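Local coordinates for protein ferredoxin (Trichomonas vaginalis, PDB 1L5P) that carries electrons through a single [2Fe-2S] cluster, linking pyruvate:ferredoxin oxidoreductase to hydrogenase in the hydrogenosome, at residues A[47-52]-A[75-80]; A[14-19]-A[80-85]; A[2-7]-A[88-93]. All blocks are in the same frame, centred on the assembly; numbering follows the deposited sequence.

Contact 1: A[47-52]-A[75-80]. With FES (Fe2/s2 (inorganic) cluster), chain D.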
loop_
_atom_site.group_PDB
_atom_site.type_symbol
_atom_site.label_atom_id
_atom_site.label_comp_id
_atom_site.label_asym_id
_atom_site.label_seq_id
_atom_site.Cartn_x
_atom_site.Cartn_y
_atom_site.Cartn_z
ATOM N N CYS A 47 7.800 2.235 2.300
ATOM C CA CYS A 47 6.521 2.379 1.602
ATOM C C CYS A 47 5.315 2.257 2.517
ATOM O O CYS A 47 4.295 1.702 2.130
ATOM C CB CYS A 47 6.409 1.323 0.523
ATOM S SG CYS A 47 6.458 -0.312 1.221
ATOM N N ILE A 48 5.426 2.795 3.720
ATOM C CA ILE A 48 4.346 2.724 4.691
ATOM C C ILE A 48 3.081 3.478 4.301
ATOM O O ILE A 48 3.136 4.607 3.831
ATOM C CB ILE A 48 4.806 3.265 6.044
ATOM C CG1 ILE A 48 5.790 2.283 6.676
ATOM C CG2 ILE A 48 3.601 3.487 6.947
ATOM C CD1 ILE A 48 5.181 0.923 6.944
ATOM N N CYS A 49 1.938 2.839 4.513
ATOM C CA CYS A 49 0.647 3.444 4.238
ATOM C C CYS A 49 -0.307 2.877 5.271
ATOM O O CYS A 49 0.082 2.017 6.061
ATOM C CB CYS A 49 0.181 3.088 2.845
ATOM S SG CYS A 49 -0.128 1.368 2.624
ATOM N N LYS A 50 -1.549 3.347 5.293
ATOM C CA LYS A 50 -2.497 2.834 6.277
ATOM C C LYS A 50 -3.731 2.252 5.618
ATOM O O LYS A 50 -4.386 2.918 4.826
ATOM C CB LYS A 50 -2.911 3.936 7.253
ATOM C CG LYS A 50 -2.070 3.999 8.507
ATOM C CD LYS A 50 -1.215 5.248 8.539
ATOM C CE LYS A 50 -2.069 6.479 8.806
ATOM N NZ LYS A 50 -1.438 7.742 8.324
ATOM N N HIS A 51 -4.032 0.997 5.934
ATOM C CA HIS A 51 -5.207 0.338 5.390
ATOM C C HIS A 51 -6.396 0.736 6.266
ATOM O O HIS A 51 -6.479 0.338 7.430
ATOM C CB HIS A 51 -5.020 -1.181 5.408
ATOM C CG HIS A 51 -6.254 -1.951 5.040
ATOM N ND1 HIS A 51 -6.484 -3.237 5.479
ATOM C CD2 HIS A 51 -7.313 -1.621 4.265
ATOM C CE1 HIS A 51 -7.633 -3.666 4.989
ATOM N NE2 HIS A 51 -8.157 -2.703 4.248
ATOM N N VAL A 52 -7.309 1.533 5.710
ATOM C CA VAL A 52 -8.477 1.990 6.461
ATOM C C VAL A 52 -9.809 1.352 6.087
ATOM O O VAL A 52 -10.749 1.404 6.877
ATOM C CB VAL A 52 -8.659 3.515 6.381
ATOM C CG1 VAL A 52 -7.486 4.203 7.071
ATOM C CG2 VAL A 52 -8.804 3.958 4.928
ATOM N N ARG A 75 0.803 -0.718 6.916
ATOM C CA ARG A 75 1.128 -1.830 6.044
ATOM C C ARG A 75 2.205 -1.350 5.063
ATOM O O ARG A 75 2.391 -0.147 4.878
ATOM C CB ARG A 75 -0.108 -2.282 5.264
ATOM C CG ARG A 75 -1.233 -2.848 6.111
ATOM C CD ARG A 75 -0.903 -4.246 6.635
ATOM N NE ARG A 75 -0.405 -5.120 5.585
ATOM C CZ ARG A 75 -1.155 -5.986 4.918
ATOM N NH1 ARG A 75 -2.445 -6.096 5.197
ATOM N NH2 ARG A 75 -0.616 -6.743 3.965
ATOM N N LEU A 76 2.922 -2.292 4.456
ATOM C CA LEU A 76 3.944 -1.966 3.470
ATOM C C LEU A 76 3.233 -2.039 2.128
ATOM O O LEU A 76 2.739 -3.093 1.746
ATOM C CB LEU A 76 5.070 -3.003 3.483
ATOM C CG LEU A 76 6.066 -3.037 4.645
ATOM C CD1 LEU A 76 7.172 -4.018 4.287
ATOM C CD2 LEU A 76 6.639 -1.652 4.914
ATOM N N ALA A 77 3.178 -0.925 1.413
ATOM C CA ALA A 77 2.506 -0.897 0.125
ATOM C C ALA A 77 3.024 -1.962 -0.830
ATOM O O ALA A 77 2.245 -2.558 -1.565
ATOM C CB ALA A 77 2.647 0.481 -0.496
ATOM N N CYS A 78 4.329 -2.220 -0.831
ATOM C CA CYS A 78 4.864 -3.223 -1.749
ATOM C C CYS A 78 4.602 -4.674 -1.312
ATOM O O CYS A 78 4.828 -5.616 -2.083
ATOM C CB CYS A 78 6.362 -3.006 -1.981
ATOM S SG CYS A 78 7.389 -3.208 -0.525
ATOM N N ALA A 79 4.111 -4.852 -0.087
ATOM C CA ALA A 79 3.803 -6.180 0.430
ATOM C C ALA A 79 2.384 -6.581 0.029
ATOM O O ALA A 79 1.983 -7.736 0.180
ATOM C CB ALA A 79 3.928 -6.180 1.937
ATOM N N ILE A 80 1.625 -5.617 -0.486
ATOM C CA ILE A 80 0.248 -5.850 -0.893
ATOM C C ILE A 80 0.116 -6.013 -2.398
ATOM O O ILE A 80 0.321 -5.067 -3.155
ATOM C CB ILE A 80 -0.639 -4.693 -0.431
ATOM C CG1 ILE A 80 -0.628 -4.629 1.094
ATOM C CG2 ILE A 80 -2.052 -4.877 -0.941
ATOM C CD1 ILE A 80 -1.143 -3.350 1.656
HETATM FE FE1 FES D . 11.125 -1.092 0.450
HETATM FE FE2 FES D . 8.428 -1.456 0.344
HETATM S S1 FES D . 9.826 -2.167 1.938
HETATM S S2 FES D . 9.718 -0.368 -1.160
HETATM O O HOH W 1 -4.557 -4.814 6.628
#
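The Arg75 guanidinium has Ile80 CD1 over one face, 4.1 Å above its plane and displaced to the border of the group, and one water in plane at its edge. Arg75 and His51 both spring from the antiparallel strands 48-53 and 74-76 of the beta-grasp fold of [2Fe-2S] ferredoxins. The same water lies in the plane of the His51 ring, 2.7 Å from His51 ND1, and accepts a hydrogen bond from Arg75 NH1, so a single water joins the two edges. Arg75 reaches it with a chain bent at chi2 and chi3, while its NE pairs with Glu63 as a salt bridge. Cys49 and Arg75 form the hydrogen-bonded pair of the ladder, each N to the other's O at 3.0 Å; Ile48 and Leu76 form the neighbouring non-hydrogen-bonded pair. On the face of that pair Ile48 CD1 meets Leu76 CD2 at 3.6 Å, the two side chains crossing obliquely. Beyond it the 3-10 turn 77-79 carries the chain to the cluster: Ala77 N bonds Cys47 O from above the carbonyl plane. Cys47 and Cys78 both hold SG between backbone N and carbonyl carbon (chi1 61° and 64°), and both sulfurs bind FE2; Cys38 and Cys44 are the other cysteine ligands of the cluster. The ligand sulfur Cys47 SG also accepts a nearly straight N-H...S bond from Cys78 N, 3.5 Å long with 175° at the hydrogen.

Contact 2: A[14-19]-A[80-85]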
loop_
_atom_site.group_PDB
_atom_site.type_symbol
_atom_site.label_atom_id
_atom_site.label_comp_id
_atom_site.label_asym_id
_atom_site.label_seq_id
_atom_site.Cartn_x
_atom_site.Cartn_y
_atom_site.Cartn_z
ATOM N N LEU A 14 -7.699 5.382 -7.741
ATOM C CA LEU A 14 -6.704 4.865 -8.668
ATOM C C LEU A 14 -7.133 3.492 -9.158
ATOM O O LEU A 14 -7.720 2.713 -8.403
ATOM C CB LEU A 14 -5.334 4.762 -7.980
ATOM C CG LEU A 14 -4.994 5.773 -6.876
ATOM C CD1 LEU A 14 -3.558 5.579 -6.409
ATOM C CD2 LEU A 14 -5.177 7.188 -7.396
ATOM N N LYS A 15 -6.851 3.204 -10.426
ATOM C CA LYS A 15 -7.190 1.911 -11.013
ATOM C C LYS A 15 -5.966 1.023 -10.904
ATOM O O LYS A 15 -4.837 1.493 -10.985
ATOM C CB LYS A 15 -7.573 2.046 -12.491
ATOM C CG LYS A 15 -7.861 3.464 -12.959
ATOM C CD LYS A 15 -8.585 3.465 -14.299
ATOM C CE LYS A 15 -10.088 3.301 -14.114
ATOM N NZ LYS A 15 -10.554 3.783 -12.771
ATOM N N PHE A 16 -6.183 -0.264 -10.699
ATOM C CA PHE A 16 -5.061 -1.175 -10.596
ATOM C C PHE A 16 -5.309 -2.378 -11.472
ATOM O O PHE A 16 -6.456 -2.715 -11.787
ATOM C CB PHE A 16 -4.841 -1.626 -9.148
ATOM C CG PHE A 16 -5.926 -2.512 -8.618
ATOM C CD1 PHE A 16 -6.081 -3.813 -9.092
ATOM C CD2 PHE A 16 -6.814 -2.038 -7.659
ATOM C CE1 PHE A 16 -7.109 -4.629 -8.624
ATOM C CE2 PHE A 16 -7.850 -2.847 -7.180
ATOM C CZ PHE A 16 -7.998 -4.142 -7.664
ATOM N N GLU A 17 -4.216 -3.019 -11.861
ATOM C CA GLU A 17 -4.271 -4.204 -12.693
ATOM C C GLU A 17 -3.881 -5.391 -11.821
ATOM O O GLU A 17 -2.937 -5.302 -11.036
ATOM C CB GLU A 17 -3.288 -4.054 -13.847
ATOM C CG GLU A 17 -3.942 -3.797 -15.175
ATOM C CD GLU A 17 -3.797 -4.977 -16.116
ATOM O OE1 GLU A 17 -2.642 -5.349 -16.437
ATOM O OE2 GLU A 17 -4.836 -5.537 -16.533
ATOM N N ASP A 18 -4.618 -6.488 -11.946
ATOM C CA ASP A 18 -4.344 -7.702 -11.183
ATOM C C ASP A 18 -2.850 -7.955 -11.060
ATOM O O ASP A 18 -2.118 -7.806 -12.035
ATOM C CB ASP A 18 -4.958 -8.913 -11.889
ATOM C CG ASP A 18 -6.349 -9.243 -11.394
ATOM O OD1 ASP A 18 -6.699 -8.832 -10.265
ATOM O OD2 ASP A 18 -7.092 -9.918 -12.139
ATOM N N ASP A 19 -2.418 -8.344 -9.863
ATOM C CA ASP A 19 -1.023 -8.672 -9.576
ATOM C C ASP A 19 -0.069 -7.497 -9.465
ATOM O O ASP A 19 1.141 -7.669 -9.420
ATOM C CB ASP A 19 -0.524 -9.684 -10.602
ATOM C CG ASP A 19 -1.466 -10.876 -10.731
ATOM O OD1 ASP A 19 -2.146 -11.209 -9.732
ATOM O OD2 ASP A 19 -1.538 -11.477 -11.825
ATOM N N ILE A 80 1.625 -5.617 -0.486
ATOM C CA ILE A 80 0.248 -5.850 -0.893
ATOM C C ILE A 80 0.116 -6.013 -2.398
ATOM O O ILE A 80 0.321 -5.067 -3.155
ATOM C CB ILE A 80 -0.639 -4.693 -0.431
ATOM C CG1 ILE A 80 -0.628 -4.629 1.094
ATOM C CG2 ILE A 80 -2.052 -4.877 -0.941
ATOM C CD1 ILE A 80 -1.143 -3.350 1.656
ATOM N N THR A 81 -0.214 -7.227 -2.824
ATOM C CA THR A 81 -0.396 -7.540 -4.239
ATOM C C THR A 81 -1.882 -7.389 -4.534
ATOM O O THR A 81 -2.696 -8.163 -4.027
ATOM C CB THR A 81 0.018 -8.996 -4.548
ATOM O OG1 THR A 81 1.346 -9.228 -4.064
ATOM C CG2 THR A 81 -0.025 -9.258 -6.044
ATOM N N LEU A 82 -2.238 -6.402 -5.352
ATOM C CA LEU A 82 -3.636 -6.143 -5.671
ATOM C C LEU A 82 -4.301 -7.118 -6.635
ATOM O O LEU A 82 -3.718 -7.531 -7.643
ATOM C CB LEU A 82 -3.788 -4.721 -6.200
ATOM C CG LEU A 82 -3.360 -3.660 -5.188
ATOM C CD1 LEU A 82 -3.240 -2.333 -5.891
ATOM C CD2 LEU A 82 -4.359 -3.573 -4.051
ATOM N N SER A 83 -5.539 -7.475 -6.300
ATOM C CA SER A 83 -6.352 -8.385 -7.096
ATOM C C SER A 83 -7.812 -7.965 -6.944
ATOM O O SER A 83 -8.130 -7.051 -6.171
ATOM C CB SER A 83 -6.177 -9.818 -6.606
ATOM O OG SER A 83 -6.185 -9.863 -5.185
ATOM N N GLY A 84 -8.698 -8.631 -7.676
ATOM C CA GLY A 84 -10.107 -8.290 -7.608
ATOM C C GLY A 84 -10.658 -8.150 -6.197
ATOM O O GLY A 84 -11.494 -7.286 -5.931
ATOM N N GLU A 85 -10.187 -8.995 -5.286
ATOM C CA GLU A 85 -10.659 -8.962 -3.905
ATOM C C GLU A 85 -10.354 -7.643 -3.187
ATOM O O GLU A 85 -10.970 -7.327 -2.168
ATOM C CB GLU A 85 -10.053 -10.132 -3.121
ATOM C CG GLU A 85 -8.538 -10.222 -3.222
ATOM C CD GLU A 85 -7.891 -10.715 -1.938
ATOM O OE1 GLU A 85 -7.597 -11.927 -1.857
ATOM O OE2 GLU A 85 -7.674 -9.898 -1.012
#
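In this [2Fe-2S] ferredoxin of beta-grasp fold, the turn that leaves strand 10-15 meets the short, weakly bonded strand 81-82, which pairs antiparallel with 20-21 in a small two-stranded sheet. One backbone hydrogen bond joins segments 14-19 and 80-85: Asp19 N gives its hydrogen to Leu82 O at 2.7 Å, close to the C=O axis although bent at the hydrogen (142°). Asp19 has a positive phi of 75°, evidence that the chain turns here as it enters strand 20-21. Apolar contact is concentrated on Phe16 and Leu82. Phe16 CG is tucked between its own N and C, which turns a face of the ring to Leu82. Leu82 CB stands over that face, 4.0 Å from the centroid of the Phe16 ring and 18° off its normal, a CH-pi contact displaced from the ring centre. Leu82 CD1 reaches back to the root of the aromatic side chain, 3.7 Å from Phe16 CB. Farther along the ring, Phe16 CZ approaches Ser83 O obliquely at 3.3 Å. Val25 of helix 22-27 touches both Phe16 and Leu82, which places the pair against the helix. At the exposed margin, Thr81 CG2 rests on Asp19 CA at 3.7 Å, and Asp18 OD1 lies 3.2 Å from Ser83 CA. Glu17 N, bonded to Gln20 OE1, also holds the turn. Side-chain cohesion is thus mainly apolar, through a buried aromatic-aliphatic pair, while the clear polar link between the segments is made by main chain at the exposed margin.

Contact 3: A[2-7]-A[88-93]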
loop_
_atom_site.group_PDB
_atom_site.type_symbol
_atom_site.label_atom_id
_atom_site.label_comp_id
_atom_site.label_asym_id
_atom_site.label_seq_id
_atom_site.Cartn_x
_atom_site.Cartn_y
_atom_site.Cartn_z
ATOM N N THR A 2 -10.167 -0.943 -8.639
ATOM C CA THR A 2 -9.676 0.350 -8.185
ATOM C C THR A 2 -9.670 0.470 -6.671
ATOM O O THR A 2 -10.471 -0.151 -5.967
ATOM C CB THR A 2 -10.488 1.546 -8.746
ATOM O OG1 THR A 2 -11.671 1.715 -7.967
ATOM C CG2 THR A 2 -10.854 1.332 -10.210
ATOM N N ILE A 3 -8.747 1.285 -6.181
ATOM C CA ILE A 3 -8.609 1.525 -4.760
ATOM C C ILE A 3 -8.566 3.030 -4.563
ATOM O O ILE A 3 -8.302 3.794 -5.499
ATOM C CB ILE A 3 -7.309 0.865 -4.185
ATOM C CG1 ILE A 3 -6.059 1.487 -4.811
ATOM C CG2 ILE A 3 -7.305 -0.633 -4.492
ATOM C CD1 ILE A 3 -5.253 2.302 -3.850
ATOM N N THR A 4 -8.834 3.447 -3.337
ATOM C CA THR A 4 -8.852 4.850 -2.985
ATOM C C THR A 4 -7.632 5.187 -2.140
ATOM O O THR A 4 -7.411 4.559 -1.106
ATOM C CB THR A 4 -10.137 5.151 -2.183
ATOM O OG1 THR A 4 -11.279 4.932 -3.021
ATOM C CG2 THR A 4 -10.140 6.575 -1.666
ATOM N N ALA A 5 -6.838 6.159 -2.587
ATOM C CA ALA A 5 -5.662 6.604 -1.845
ATOM C C ALA A 5 -6.064 7.935 -1.233
ATOM O O ALA A 5 -6.725 8.731 -1.890
ATOM C CB ALA A 5 -4.471 6.790 -2.787
ATOM N N VAL A 6 -5.679 8.177 0.015
ATOM C CA VAL A 6 -6.031 9.416 0.693
ATOM C C VAL A 6 -4.797 10.132 1.199
ATOM O O VAL A 6 -4.202 9.719 2.183
ATOM C CB VAL A 6 -6.931 9.150 1.895
ATOM C CG1 VAL A 6 -7.300 10.454 2.566
ATOM C CG2 VAL A 6 -8.165 8.390 1.452
ATOM N N LYS A 7 -4.425 11.215 0.528
ATOM C CA LYS A 7 -3.254 12.001 0.907
ATOM C C LYS A 7 -3.697 13.408 1.260
ATOM O O LYS A 7 -4.442 14.031 0.509
ATOM C CB LYS A 7 -2.265 12.065 -0.260
ATOM C CG LYS A 7 -0.882 11.522 0.051
ATOM C CD LYS A 7 0.059 11.707 -1.135
ATOM C CE LYS A 7 1.501 11.896 -0.676
ATOM N NZ LYS A 7 2.189 12.981 -1.434
ATOM N N GLY A 88 -11.982 -1.542 -4.143
ATOM C CA GLY A 88 -12.751 -0.749 -3.206
ATOM C C GLY A 88 -12.005 -0.477 -1.920
ATOM O O GLY A 88 -12.486 0.267 -1.067
ATOM N N ALA A 89 -10.827 -1.075 -1.771
ATOM C CA ALA A 89 -10.031 -0.869 -0.565
ATOM C C ALA A 89 -9.573 0.579 -0.497
ATOM O O ALA A 89 -9.324 1.207 -1.531
ATOM C CB ALA A 89 -8.833 -1.789 -0.569
ATOM N N VAL A 90 -9.465 1.103 0.715
ATOM C CA VAL A 90 -9.034 2.471 0.907
ATOM C C VAL A 90 -7.762 2.543 1.738
ATOM O O VAL A 90 -7.670 1.909 2.785
ATOM C CB VAL A 90 -10.117 3.267 1.611
ATOM C CG1 VAL A 90 -9.670 4.716 1.789
ATOM C CG2 VAL A 90 -11.404 3.180 0.801
ATOM N N PHE A 91 -6.781 3.312 1.272
ATOM C CA PHE A 91 -5.522 3.460 1.995
ATOM C C PHE A 91 -5.216 4.931 2.225
ATOM O O PHE A 91 -5.482 5.765 1.376
ATOM C CB PHE A 91 -4.371 2.806 1.217
ATOM C CG PHE A 91 -4.603 1.362 0.889
ATOM C CD1 PHE A 91 -5.228 0.999 -0.298
ATOM C CD2 PHE A 91 -4.181 0.358 1.759
ATOM C CE1 PHE A 91 -5.428 -0.357 -0.619
ATOM C CE2 PHE A 91 -4.377 -0.991 1.451
ATOM C CZ PHE A 91 -4.999 -1.352 0.260
ATOM N N GLU A 92 -4.652 5.237 3.385
ATOM C CA GLU A 92 -4.305 6.597 3.748
ATOM C C GLU A 92 -2.776 6.742 3.747
ATOM O O GLU A 92 -2.062 5.932 4.346
ATOM C CB GLU A 92 -4.913 6.881 5.115
ATOM C CG GLU A 92 -4.426 8.106 5.813
ATOM C CD GLU A 92 -5.058 8.233 7.184
ATOM O OE1 GLU A 92 -4.352 8.590 8.159
ATOM O OE2 GLU A 92 -6.274 7.964 7.286
ATOM N N LEU A 93 -2.276 7.757 3.050
ATOM C CA LEU A 93 -0.840 7.980 2.957
ATOM C C LEU A 93 -0.377 8.967 4.008
ATOM O O LEU A 93 0.851 9.088 4.180
ATOM C CB LEU A 93 -0.475 8.499 1.568
ATOM C CG LEU A 93 -0.787 7.576 0.388
ATOM C CD1 LEU A 93 -1.517 8.367 -0.687
ATOM C CD2 LEU A 93 0.505 6.972 -0.166
ATOM O OXT LEU A 93 -1.241 9.598 4.650
#
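Thr4 O is gripped by one hydrogen bond and one weaker contact: Phe91 N donates to it at 2.8 Å, nearly straight (170°) and close to the C=O axis, and Val90 CA adds a CA-H...O contact at 3.3 Å. Four further backbone bonds continue the ladder, from Gly88 N to Thr2 O, Thr4 N to Ala89 O, Val6 N to Phe91 O, and Leu93 N to Val6 O. The last reaches its acceptor from 37° above the carbonyl plane, whereas the others lie nearly along their C=O axes. Thr4 thus bonds both neighbours of Val90, Ala89 through its N and Phe91 through its O, the parallel pattern; the 18° between the directions of strands 2-7 and 90-92 agrees. One face of the ladder holds Thr4, Val6, Val90 and Glu92. There Thr4 and Val90 lie side by side with Thr4 CB 3.8 Å from Val90 CG2, and Val6 CG2 reaches obliquely to Val90 CG1. Glu92, its chain stretched out past CG, forms a salt bridge with Lys50 of the adjoining strand 48-53. On the face of Ala5 and Phe91, Ile3 crosses Phe91 at about a right angle, its CD1 3.8 Å from Phe91 CD1; Leu22 of helix 22-27 touches both side chains. At the chain's end Leu93 is wedged against the aliphatic part of Lys7: Leu93 CD1 to Lys7 CG is 3.3 Å, tighter than normal van der Waals contact. N- and C-terminal strands paired in parallel inside a mixed sheet, 90-92 its middle strand, with a helix across one face, are a signature of the ferredoxin beta-grasp fold.

Overall arrangement
From the N terminus the chain runs along strand 2-7, returns along 10-15 and reaches the turn of contact 2, so contacts 2 and 3 adjoin through Leu14 N and Ile3 O, a probable hydrogen bond. After helix 22-27 and the loop bearing Cys38 and Cys44, 47-52, itself starting with a cluster ligand, opens the short loop that contact 1 closes at 75-80. Ile80 passes directly into contact 2, whose longer loop encloses that of contact 1; contact 3, joining the two ends of the chain, encloses both, and no loops cross. Strands 48-53 and 90-92 are sheet neighbours, bringing contacts 1 and 3 together. The set thereby ties the cluster side, the turn beside strand 81-82 and the central strands into one domain.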